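Local coordinates for amphoterin-induced protein 1 (Mus musculus, PDB 2XOT), which promotes the growth and fasciculation of hippocampal neurites as a homodimeric neuronal adhesion protein, and may mediate homophilic and heterophilic contacts between cells, at residues F106-L111 / N130-M135; A136-L141 / N160-L165; C205-L210 / H238-L243. All coordinates share one frame; numbering follows the deposited sequence.

Contact 1 of 3, residues F106-L111 / N130-M135; sequences FLFSDL and NAFEDM
Phe108 and Phe132 are successive rungs of the phenylalanine spine, the file of rings that many extracellular leucine-rich repeats carry in the turns following their short parallel strands. Their side chains lie next to each other and point the same way, with planes only 20° apart, yet the rings are slid so far that they barely overlap: the centroids are 5.6 Å apart. The touch falls where CD2 of Phe108 meets CE1 of Phe132 at 3.7 Å, and Leu117 of strand 116-118 packs against both rings.

Met135 packs against both members of the pair. Its sulphur lies in the plane of the Phe132 ring, at the edge, and 3.6 Å from CB of Phe108. The chain bends at its last torsion (chi3 82°), which brings CE near the carbonyl oxygen of Leu111. One segment belongs to the third repeat and the other to the fourth, and stacking one coil on the next is how a solenoid of this family grows.

Two backbone hydrogen bonds and one from a side chain join the coils beside the rings. Phe108 N bonds to Ala131 O at 2.9 Å, and Phe106 N to Asn130 O at 2.7 Å. The hydroxyl of Ser109 adds the third by giving its proton to Glu133 O, with OG and O 2.6 Å apart and OG tilted 25° from the carbonyl plane; a side chain does here what main-chain amides do in the other two bonds.

Nearer the surface, the Phe106 ring runs alongside the side chains of Asn130 and Glu133, and CB of Glu133 sits at the ring edge, 4.0 Å from CD1 of Phe106. The Glu133 carboxylate turns elsewhere, to a salt bridge with Arg129.

Contact 2 of 3, residues A136-L141 / N160-L165; sequences AQLQKL and NKLPKL
Lys164 sets off with CG beside its backbone N and anti to the carbonyl carbon (chi1 -67°) and then runs fully extended, while in Gln137 the second torsion (chi2 -63°) turns CD back. The two side chains lie side by side and point the same way. They join at their ends: NZ of Lys164 donates to OE1 of Gln137 at 2.8 Å, tilted 19° from the amide carbonyl plane. On the way the lysine's aliphatic part runs past Ala136, with CG of Lys164 3.6 Å from Ala136 O.

Beneath this surface arm a water knits the two main chains, donating to Leu138 O at 2.8 Å and accepting from Lys164 N at 3.0 Å. The neighbouring carbonyl of Lys164 receives a CA-H...O contact from Gln139, with CA and O 3.4 Å apart. Gln139 also forms backbone hydrogen bonds with Met166 and Leu167.

Farther in, apolar groups take over. Leu165 lays CD1 against the backbone around Gln139 and, at 4.0 Å, against CB of Leu141; Leu138 CD2 meets CD1 of Leu162 at 4.2 Å. Leu117 and Leu155 add to this interior, touching Leu138 and Leu162 respectively and both reaching Leu141. The water and the Lys164-Gln137 bond are features of this pair of coils, but leucines of successive coils packing inward beside parallel strands mark a leucine-rich-repeat solenoid, here at its fifth and sixth repeats.

Contact 3 of 3, residues C205-L210 / H238-L243; sequences CKLYQL and HNIFSL
Tyr208 and Leu243 carry the apolar part of this contact, their side chains sliding past one another in opposite directions. CB of Tyr208 lies 3.7 Å from CB of Leu243 and as near to its CD1. Tyr208 CG, anti to the backbone N (chi1 166°), is thereby placed 3.8 Å from Leu243 CB. Beside them Leu207 crosses Ile240 at about a right angle, CD2 of Leu207 against CD1 of Ile240 at 4.0 Å.

The aromatic ring makes contacts of another kind, with backbone. The carbonyl carbon of Leu243 covers one face, and CA of Phe241 sits at the edge, near the ring plane. Ile240 O lies 3.5 Å from CD1 of Tyr208. An alanine at Tyr208 would probably leave the 3-10 segment and Leu243 after it without the ring they pack against, opening a gap beside the helix.

Hydrogen bonds act within the second segment, giving it its shape. Asn239 O is gripped twice by Ser242, by N at 2.7 Å and by OG at 2.9 Å, the hydroxyl lying in the carbonyl plane.

One covalent link ties in the helix start, the disulfide between Cys205 and Cys248. All this belongs to the C-terminal cap of the repeat domain: helix 205-216 packs between helix 180-184, where Leu180 meets Leu207, and the 3-10 segment following strand 238-239, while Cys231 of the partner strand 230-231 touches both Leu207 and Ile240.

In the fold
Contacts 1 and 2 are consecutive steps of one repeating stack, their centres 11 Å apart, and they touch directly. Phe132 of contact 1 also reaches contact 2: its carbonyl oxygen lies 3.2 Å from CD2 of Leu162, and its ring CE1 is 3.9 Å from CD1 of Leu141, so the aromatic row of one runs into the leucine core of the other. Contact 3 stands apart, in the cap that ends the solenoid, its centre 28 Å from that of contact 2 and 35 Å from that of contact 1. The repeat region mediates homodimerization, yet the partner subunit touches none of the three; they build the fold within one chain.

Contact 1 of 3, residues F106-L111 / N130-M135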
# COMPACT_ATOMS: atom_id res chain seq x y z
N PHE B 106 16.65 -19.60 -5.22
CA PHE B 106 17.00 -18.41 -4.44
C PHE B 106 16.99 -17.07 -5.20
O PHE B 106 17.49 -16.08 -4.67
CB PHE B 106 18.33 -18.61 -3.72
CG PHE B 106 18.48 -19.99 -3.15
CD1 PHE B 106 17.53 -20.51 -2.30
CD2 PHE B 106 19.57 -20.77 -3.48
CE1 PHE B 106 17.66 -21.78 -1.78
CE2 PHE B 106 19.70 -22.05 -2.97
CZ PHE B 106 18.76 -22.56 -2.13
N LEU B 107 16.38 -17.02 -6.39
CA LEU B 107 16.40 -15.79 -7.21
C LEU B 107 15.81 -14.56 -6.52
O LEU B 107 16.30 -13.45 -6.72
CB LEU B 107 15.68 -16.01 -8.55
CG LEU B 107 15.86 -14.94 -9.62
CD1 LEU B 107 17.33 -14.78 -10.02
CD2 LEU B 107 15.01 -15.28 -10.83
N PHE B 108 14.78 -14.75 -5.69
CA PHE B 108 14.11 -13.64 -5.02
C PHE B 108 14.35 -13.64 -3.51
O PHE B 108 13.78 -12.84 -2.80
CB PHE B 108 12.61 -13.70 -5.31
CG PHE B 108 12.27 -13.58 -6.79
CD1 PHE B 108 12.48 -12.41 -7.48
CD2 PHE B 108 11.75 -14.66 -7.49
CE1 PHE B 108 12.20 -12.30 -8.82
CE2 PHE B 108 11.44 -14.54 -8.83
CZ PHE B 108 11.68 -13.36 -9.49
N SER B 109 15.22 -14.53 -3.04
CA SER B 109 15.46 -14.72 -1.62
C SER B 109 16.12 -13.55 -0.89
O SER B 109 16.06 -13.48 0.34
CB SER B 109 16.31 -15.96 -1.40
OG SER B 109 15.55 -17.09 -1.73
N ASP B 110 16.72 -12.62 -1.63
CA ASP B 110 17.22 -11.38 -1.01
C ASP B 110 16.04 -10.40 -0.73
O ASP B 110 16.22 -9.43 -0.01
CB ASP B 110 18.28 -10.71 -1.89
CG ASP B 110 19.59 -11.51 -1.96
OD1 ASP B 110 19.91 -12.23 -0.99
OD2 ASP B 110 20.29 -11.42 -3.00
N LEU B 111 14.86 -10.66 -1.29
CA LEU B 111 13.70 -9.74 -1.12
C LEU B 111 12.80 -10.16 0.03
O LEU B 111 11.65 -10.60 -0.17
CB LEU B 111 12.88 -9.62 -2.41
CG LEU B 111 13.64 -9.11 -3.63
CD1 LEU B 111 12.81 -9.35 -4.90
CD2 LEU B 111 14.04 -7.63 -3.48
N ASN B 130 12.26 -23.05 -4.67
CA ASN B 130 13.38 -22.36 -4.05
C ASN B 130 13.63 -20.96 -4.60
O ASN B 130 14.34 -20.19 -3.98
CB ASN B 130 14.66 -23.20 -4.16
CG ASN B 130 14.62 -24.43 -3.25
OD1 ASN B 130 15.24 -25.45 -3.57
ND2 ASN B 130 13.90 -24.34 -2.12
N ALA B 131 13.04 -20.59 -5.74
CA ALA B 131 13.15 -19.20 -6.21
C ALA B 131 12.59 -18.20 -5.18
O ALA B 131 13.05 -17.06 -5.08
CB ALA B 131 12.46 -19.03 -7.57
N PHE B 132 11.61 -18.65 -4.41
CA PHE B 132 10.92 -17.81 -3.43
C PHE B 132 11.23 -18.16 -1.98
O PHE B 132 10.53 -17.74 -1.06
CB PHE B 132 9.43 -17.92 -3.66
CG PHE B 132 9.05 -17.79 -5.11
CD1 PHE B 132 8.86 -16.54 -5.68
CD2 PHE B 132 8.90 -18.91 -5.89
CE1 PHE B 132 8.53 -16.42 -7.01
CE2 PHE B 132 8.55 -18.80 -7.21
CZ PHE B 132 8.36 -17.55 -7.77
N GLU B 133 12.29 -18.91 -1.78
CA GLU B 133 12.72 -19.26 -0.43
C GLU B 133 12.98 -18.01 0.40
O GLU B 133 13.61 -17.07 -0.07
CB GLU B 133 13.96 -20.15 -0.49
CG GLU B 133 14.43 -20.68 0.84
CD GLU B 133 13.53 -21.73 1.44
OE1 GLU B 133 12.53 -22.14 0.79
OE2 GLU B 133 13.82 -22.15 2.57
N ASP B 134 12.43 -18.02 1.62
CA ASP B 134 12.62 -17.01 2.67
C ASP B 134 11.87 -15.69 2.48
O ASP B 134 12.08 -14.72 3.20
CB ASP B 134 14.11 -16.79 2.94
CG ASP B 134 14.76 -17.98 3.66
OD1 ASP B 134 14.22 -18.42 4.70
OD2 ASP B 134 15.79 -18.47 3.18
N MET B 135 10.97 -15.66 1.51
CA MET B 135 10.17 -14.47 1.28
C MET B 135 9.03 -14.46 2.30
O MET B 135 7.89 -14.83 2.00
CB MET B 135 9.67 -14.47 -0.16
CG MET B 135 10.79 -14.39 -1.14
SD MET B 135 10.14 -14.37 -2.80
CE MET B 135 9.74 -12.63 -2.90

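Contact 2 of 3, residues A136-L141 / N160-L165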
# COMPACT_ATOMS: atom_id res chain seq x y z
N ALA B 136 9.36 -14.07 3.53
CA ALA B 136 8.40 -14.20 4.63
C ALA B 136 7.22 -13.25 4.50
O ALA B 136 6.19 -13.45 5.15
CB ALA B 136 9.09 -13.99 5.98
N GLN B 137 7.35 -12.19 3.70
CA GLN B 137 6.32 -11.16 3.63
C GLN B 137 5.53 -11.18 2.33
O GLN B 137 4.72 -10.31 2.12
CB GLN B 137 6.96 -9.77 3.77
CG GLN B 137 7.74 -9.58 5.06
CD GLN B 137 6.87 -9.69 6.29
OE1 GLN B 137 5.67 -9.42 6.25
NE2 GLN B 137 7.48 -10.06 7.40
N LEU B 138 5.77 -12.16 1.46
CA LEU B 138 5.18 -12.18 0.11
C LEU B 138 3.72 -12.55 0.22
O LEU B 138 3.40 -13.66 0.67
CB LEU B 138 5.90 -13.15 -0.82
CG LEU B 138 5.47 -13.08 -2.30
CD1 LEU B 138 5.89 -11.72 -2.89
CD2 LEU B 138 6.08 -14.21 -3.10
N GLN B 139 2.86 -11.61 -0.18
CA GLN B 139 1.40 -11.76 -0.09
C GLN B 139 0.71 -12.11 -1.43
O GLN B 139 -0.28 -12.85 -1.45
CB GLN B 139 0.79 -10.50 0.51
CG GLN B 139 1.25 -10.24 1.94
CD GLN B 139 0.65 -8.98 2.55
OE1 GLN B 139 -0.13 -8.29 1.92
NE2 GLN B 139 1.02 -8.68 3.81
N LYS B 140 1.24 -11.61 -2.53
CA LYS B 140 0.61 -11.77 -3.85
C LYS B 140 1.65 -12.15 -4.91
O LYS B 140 2.62 -11.42 -5.11
CB LYS B 140 -0.08 -10.47 -4.30
CG LYS B 140 -1.16 -9.94 -3.35
CD LYS B 140 -1.56 -8.53 -3.72
CE LYS B 140 -2.52 -7.93 -2.71
NZ LYS B 140 -3.04 -6.60 -3.22
N LEU B 141 1.45 -13.26 -5.60
CA LEU B 141 2.33 -13.68 -6.69
C LEU B 141 1.54 -13.92 -7.98
O LEU B 141 0.75 -14.87 -8.07
CB LEU B 141 3.08 -14.95 -6.29
CG LEU B 141 4.01 -15.64 -7.27
CD1 LEU B 141 5.15 -14.70 -7.76
CD2 LEU B 141 4.57 -16.94 -6.60
N ASN B 160 6.13 -26.45 3.87
CA ASN B 160 7.16 -25.63 3.25
C ASN B 160 6.53 -24.44 2.51
O ASN B 160 6.99 -24.02 1.45
CB ASN B 160 7.98 -26.53 2.31
CG ASN B 160 9.31 -25.93 1.92
OD1 ASN B 160 9.92 -25.17 2.67
ND2 ASN B 160 9.78 -26.28 0.73
N LYS B 161 5.46 -23.89 3.09
CA LYS B 161 4.65 -22.85 2.45
C LYS B 161 5.25 -21.47 2.65
O LYS B 161 5.97 -21.21 3.64
CB LYS B 161 3.17 -22.88 3.03
N LEU B 162 4.95 -20.57 1.72
CA LEU B 162 5.15 -19.15 1.92
C LEU B 162 4.02 -18.71 2.84
O LEU B 162 2.85 -18.80 2.47
CB LEU B 162 5.12 -18.41 0.59
CG LEU B 162 6.25 -18.74 -0.38
CD1 LEU B 162 5.93 -18.24 -1.78
CD2 LEU B 162 7.58 -18.17 0.12
N PRO B 163 4.35 -18.27 4.07
CA PRO B 163 3.39 -18.11 5.15
C PRO B 163 2.34 -17.04 4.94
O PRO B 163 1.23 -17.14 5.49
CB PRO B 163 4.27 -17.75 6.35
CG PRO B 163 5.46 -17.14 5.77
CD PRO B 163 5.71 -17.89 4.50
N LYS B 164 2.65 -15.99 4.18
CA LYS B 164 1.68 -14.90 4.00
C LYS B 164 1.07 -14.89 2.60
O LYS B 164 0.32 -13.97 2.27
CB LYS B 164 2.32 -13.57 4.31
CG LYS B 164 2.68 -13.39 5.78
CD LYS B 164 2.93 -11.93 6.07
CE LYS B 164 3.45 -11.72 7.47
NZ LYS B 164 3.53 -10.26 7.80
N LEU B 165 1.34 -15.92 1.80
CA LEU B 165 0.86 -15.92 0.43
C LEU B 165 -0.66 -16.13 0.37
O LEU B 165 -1.16 -17.21 0.65
CB LEU B 165 1.59 -16.95 -0.44
CG LEU B 165 1.26 -16.89 -1.94
CD1 LEU B 165 1.79 -15.61 -2.57
CD2 LEU B 165 1.82 -18.09 -2.65
O HOH W 1 4.95 -15.34 2.29

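Contact 3 of 3, residues C205-L210 / H238-L243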
# COMPACT_ATOMS: atom_id res chain seq x y z
N CYS B 205 -14.87 -35.48 -11.90
CA CYS B 205 -15.86 -35.09 -10.88
C CYS B 205 -15.23 -34.52 -9.60
O CYS B 205 -15.84 -33.67 -8.95
CB CYS B 205 -16.79 -36.26 -10.54
SG CYS B 205 -17.87 -36.76 -11.91
N LYS B 206 -14.03 -34.98 -9.26
CA LYS B 206 -13.32 -34.44 -8.11
C LYS B 206 -12.97 -32.97 -8.36
O LYS B 206 -13.06 -32.15 -7.44
CB LYS B 206 -12.06 -35.26 -7.77
N LEU B 207 -12.63 -32.63 -9.60
CA LEU B 207 -12.42 -31.25 -9.99
C LEU B 207 -13.69 -30.43 -9.78
O LEU B 207 -13.64 -29.32 -9.27
CB LEU B 207 -11.97 -31.14 -11.45
CG LEU B 207 -11.68 -29.71 -11.94
CD1 LEU B 207 -10.48 -29.15 -11.22
CD2 LEU B 207 -11.47 -29.68 -13.46
N TYR B 208 -14.82 -30.97 -10.23
CA TYR B 208 -16.09 -30.27 -10.10
C TYR B 208 -16.46 -30.03 -8.63
O TYR B 208 -16.93 -28.96 -8.26
CB TYR B 208 -17.21 -31.08 -10.78
CG TYR B 208 -18.58 -30.58 -10.38
CD1 TYR B 208 -19.04 -29.35 -10.84
CD2 TYR B 208 -19.40 -31.32 -9.53
CE1 TYR B 208 -20.29 -28.87 -10.45
CE2 TYR B 208 -20.64 -30.85 -9.15
CZ TYR B 208 -21.08 -29.62 -9.61
OH TYR B 208 -22.31 -29.13 -9.26
N GLN B 209 -16.23 -31.03 -7.81
CA GLN B 209 -16.56 -30.99 -6.39
C GLN B 209 -15.76 -29.96 -5.62
O GLN B 209 -16.27 -29.34 -4.68
CB GLN B 209 -16.39 -32.38 -5.80
CG GLN B 209 -17.57 -33.26 -6.19
CD GLN B 209 -17.29 -34.74 -6.17
OE1 GLN B 209 -18.12 -35.54 -6.66
NE2 GLN B 209 -16.15 -35.13 -5.63
N LEU B 210 -14.50 -29.77 -6.02
CA LEU B 210 -13.66 -28.73 -5.44
C LEU B 210 -14.25 -27.35 -5.75
O LEU B 210 -14.52 -26.58 -4.85
CB LEU B 210 -12.22 -28.83 -5.96
CG LEU B 210 -11.26 -27.79 -5.36
CD1 LEU B 210 -10.67 -28.24 -3.98
CD2 LEU B 210 -10.15 -27.45 -6.34
N HIS B 238 -15.32 -27.52 -21.74
CA HIS B 238 -16.55 -27.40 -20.97
C HIS B 238 -16.33 -26.46 -19.81
O HIS B 238 -15.24 -26.39 -19.28
CB HIS B 238 -16.96 -28.76 -20.43
CG HIS B 238 -17.25 -29.76 -21.50
ND1 HIS B 238 -16.27 -30.54 -22.08
CD2 HIS B 238 -18.41 -30.07 -22.14
CE1 HIS B 238 -16.81 -31.30 -23.00
NE2 HIS B 238 -18.10 -31.03 -23.07
N ASN B 239 -17.38 -25.75 -19.42
CA ASN B 239 -17.34 -24.98 -18.21
C ASN B 239 -17.42 -25.94 -17.02
O ASN B 239 -18.31 -26.79 -16.96
CB ASN B 239 -18.49 -23.99 -18.16
CG ASN B 239 -18.34 -22.99 -17.02
OD1 ASN B 239 -17.58 -22.01 -17.12
ND2 ASN B 239 -19.07 -23.21 -15.95
N ILE B 240 -16.49 -25.81 -16.09
CA ILE B 240 -16.41 -26.73 -14.95
C ILE B 240 -17.78 -26.88 -14.28
O ILE B 240 -18.20 -27.98 -13.95
CB ILE B 240 -15.33 -26.25 -13.91
CG1 ILE B 240 -13.93 -26.42 -14.50
CG2 ILE B 240 -15.40 -27.03 -12.63
CD1 ILE B 240 -12.83 -25.87 -13.63
N PHE B 241 -18.51 -25.78 -14.15
CA PHE B 241 -19.82 -25.77 -13.50
C PHE B 241 -20.94 -26.43 -14.32
O PHE B 241 -22.06 -26.52 -13.85
CB PHE B 241 -20.19 -24.36 -13.02
CG PHE B 241 -19.18 -23.80 -12.09
CD1 PHE B 241 -19.09 -24.28 -10.79
CD2 PHE B 241 -18.23 -22.89 -12.54
CE1 PHE B 241 -18.13 -23.82 -9.93
CE2 PHE B 241 -17.24 -22.42 -11.68
CZ PHE B 241 -17.19 -22.89 -10.37
N SER B 242 -20.62 -26.95 -15.50
CA SER B 242 -21.58 -27.77 -16.22
C SER B 242 -21.48 -29.26 -15.80
O SER B 242 -22.38 -30.05 -16.09
CB SER B 242 -21.39 -27.57 -17.73
OG SER B 242 -20.39 -28.42 -18.22
N LEU B 243 -20.43 -29.65 -15.07
CA LEU B 243 -20.20 -31.07 -14.71
C LEU B 243 -21.28 -31.72 -13.84
O LEU B 243 -21.33 -32.94 -13.75
CB LEU B 243 -18.83 -31.28 -14.06
CG LEU B 243 -17.55 -31.15 -14.91
CD1 LEU B 243 -16.42 -31.95 -14.32
CD2 LEU B 243 -17.78 -31.56 -16.33